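Local coordinates for protein RsfP (PDB 4GLJ) that probably catalyses the phosphorolysis of methylthioadenosine to adenine and 5-methylthioribose 1-phosphate, and binds the dye rhodamine B, at residues T40-P45 / T290-L295. Sequence-based numbering, arbitrary orientation.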
loop_
_atom_site.group_PDB
_atom_site.type_symbol
_atom_site.label_atom_id
_atom_site.label_comp_id
_atom_site.label_asym_id
_atom_site.label_seq_id
_atom_site.Cartn_x
_atom_site.Cartn_y
_atom_site.Cartn_z
ATOM N N THR A 40 23.606 -8.764 -11.942
ATOM C CA THR A 40 22.565 -8.106 -12.702
ATOM C C THR A 40 22.632 -6.601 -12.424
ATOM O O THR A 40 23.283 -6.155 -11.442
ATOM C CB THR A 40 21.131 -8.605 -12.421
ATOM O OG1 THR A 40 20.616 -7.922 -11.273
ATOM C CG2 THR A 40 20.996 -10.179 -12.283
ATOM N N PRO A 41 21.957 -5.805 -13.281
ATOM C CA PRO A 41 21.866 -4.377 -12.984
ATOM C C PRO A 41 21.076 -4.080 -11.692
ATOM O O PRO A 41 21.111 -2.928 -11.229
ATOM C CB PRO A 41 21.152 -3.803 -14.224
ATOM C CG PRO A 41 21.438 -4.798 -15.319
ATOM C CD PRO A 41 21.375 -6.124 -14.604
ATOM N N TYR A 42 20.449 -5.085 -11.092
ATOM C CA TYR A 42 19.640 -4.927 -9.861
ATOM C C TYR A 42 20.327 -5.568 -8.668
ATOM O O TYR A 42 19.701 -5.803 -7.660
ATOM C CB TYR A 42 18.221 -5.538 -10.053
ATOM C CG TYR A 42 17.627 -4.887 -11.248
ATOM C CD1 TYR A 42 17.637 -5.525 -12.473
ATOM C CD2 TYR A 42 17.112 -3.599 -11.179
ATOM C CE1 TYR A 42 17.166 -4.891 -13.605
ATOM C CE2 TYR A 42 16.634 -2.972 -12.322
ATOM C CZ TYR A 42 16.683 -3.670 -13.540
ATOM O OH TYR A 42 16.205 -3.115 -14.696
ATOM N N GLY A 43 21.603 -5.854 -8.809
ATOM C CA GLY A 43 22.379 -6.466 -7.760
ATOM C C GLY A 43 22.269 -7.969 -7.851
ATOM O O GLY A 43 21.926 -8.511 -8.918
ATOM N N GLU A 44 22.554 -8.639 -6.731
ATOM C CA GLU A 44 22.661 -10.080 -6.738
ATOM C C GLU A 44 21.320 -10.749 -6.532
ATOM O O GLU A 44 20.483 -10.284 -5.737
ATOM C CB GLU A 44 23.625 -10.534 -5.640
ATOM C CG GLU A 44 24.975 -9.844 -5.725
ATOM C CD GLU A 44 26.046 -10.566 -4.904
ATOM O OE1 GLU A 44 25.884 -10.584 -3.654
ATOM O OE2 GLU A 44 27.022 -11.104 -5.504
ATOM N N PRO A 45 21.105 -11.895 -7.223
ATOM C CA PRO A 45 19.941 -12.729 -6.929
ATOM C C PRO A 45 20.015 -13.252 -5.506
ATOM O O PRO A 45 21.086 -13.086 -4.879
ATOM C CB PRO A 45 20.080 -13.924 -7.886
ATOM C CG PRO A 45 20.996 -13.410 -8.937
ATOM C CD PRO A 45 21.959 -12.469 -8.264
ATOM N N THR A 290 21.062 -0.236 -21.269
ATOM C CA THR A 290 22.039 -1.148 -20.695
ATOM C C THR A 290 21.355 -1.838 -19.531
ATOM O O THR A 290 21.449 -3.061 -19.401
ATOM C CB THR A 290 23.306 -0.414 -20.204
ATOM O OG1 THR A 290 23.872 0.358 -21.278
ATOM C CG2 THR A 290 24.333 -1.404 -19.654
ATOM N N ARG A 291 20.644 -1.076 -18.703
ATOM C CA ARG A 291 19.960 -1.650 -17.541
ATOM C C ARG A 291 18.857 -2.634 -18.003
ATOM O O ARG A 291 18.542 -3.615 -17.325
ATOM C CB ARG A 291 19.320 -0.505 -16.735
ATOM C CG ARG A 291 18.859 -0.875 -15.334
ATOM C CD ARG A 291 18.297 0.299 -14.507
ATOM N NE ARG A 291 17.245 1.030 -15.221
ATOM C CZ ARG A 291 17.406 2.231 -15.772
ATOM N NH1 ARG A 291 18.558 2.923 -15.693
ATOM N NH2 ARG A 291 16.390 2.762 -16.401
ATOM N N LEU A 292 18.206 -2.337 -19.114
ATOM C CA LEU A 292 17.092 -3.193 -19.538
ATOM C C LEU A 292 17.451 -4.224 -20.577
ATOM O O LEU A 292 16.544 -4.906 -21.125
ATOM C CB LEU A 292 15.961 -2.323 -20.115
ATOM C CG LEU A 292 15.364 -1.260 -19.136
ATOM C CD1 LEU A 292 14.288 -0.477 -19.929
ATOM C CD2 LEU A 292 14.799 -1.973 -17.902
ATOM N N ALA A 293 18.753 -4.334 -20.868
ATOM C CA ALA A 293 19.202 -5.073 -22.065
ATOM C C ALA A 293 18.543 -6.457 -22.240
ATOM O O ALA A 293 17.965 -6.764 -23.306
ATOM C CB ALA A 293 20.724 -5.185 -22.047
ATOM N N ALA A 294 18.629 -7.310 -21.215
ATOM C CA ALA A 294 18.073 -8.700 -21.325
ATOM C C ALA A 294 16.542 -8.781 -21.583
ATOM O O ALA A 294 16.048 -9.813 -22.044
ATOM C CB ALA A 294 18.405 -9.507 -20.094
ATOM N N LEU A 295 15.802 -7.698 -21.323
ATOM C CA LEU A 295 14.342 -7.708 -21.441
ATOM C C LEU A 295 13.904 -7.220 -22.803
ATOM O O LEU A 295 12.758 -7.421 -23.211
ATOM C CB LEU A 295 13.712 -6.764 -20.413
ATOM C CG LEU A 295 14.242 -6.861 -18.993
ATOM C CD1 LEU A 295 13.634 -5.750 -18.119
ATOM C CD2 LEU A 295 13.989 -8.256 -18.406
HETATM O O HOH W 1 15.219 -0.887 -14.459
#
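Arg-291 meets Pro-41 and Tyr-42 through the aliphatic part of its side chain, and following that chain outward shows how a long polar residue can serve a small surface contact. CB starts from helix 286-291 and leaves the touching to the next atoms of the chain. With chi1 at -166°, CG stands anti to the backbone N, a position that brings it 3.5 Å from Tyr-42 OH and 3.9 Å from Pro-41 CB. CD still lies beside the phenol oxygen, at 4.0 Å from Tyr-42 OH. The bend at chi3 (52°) then sets NE where it gives its hydrogen to a water lying in the guanidinium plane, 2.9 Å from Arg-291 NE. This water also lies in the plane of the Tyr-42 ring, only 2.4 Å from Tyr-42 OH; so short a spacing leaves the tyrosine half of the bridge doubtful in detail. Beyond NE, Arg-291 NH2 hydrogen-bonds to the backbone oxygen of Asp-131. The side chains of Tyr-42 and Arg-291 cross at about a right angle, with the phenol ring and guanidinium planes 74° apart.

Within the phosphorylase fold, this contact joins the loop between strands 33-36 and 49-54 to the C-terminal helix. Residues Thr-40 to Gly-43 form a type I beta turn, joined by an ST turn in which Thr-40 OG1 accepts from Tyr-42 N; the same hydroxyl also donates to Gly-43 O. Pro-41 CB lies over one face of the Tyr-42 ring toward the rim, while Phe-128 meets the same ring obliquely. As the backbone leaves the helix, Leu-292 CD2 reaches Tyr-42 OH at 3.7 Å, and Pro-41 CG lies equally close to Arg-291 O. An alanine here in place of Tyr-42 would probably open a gap beside Arg-291 CG and Leu-292 CD2 and leave the water on Arg-291 NE without its phenol neighbour.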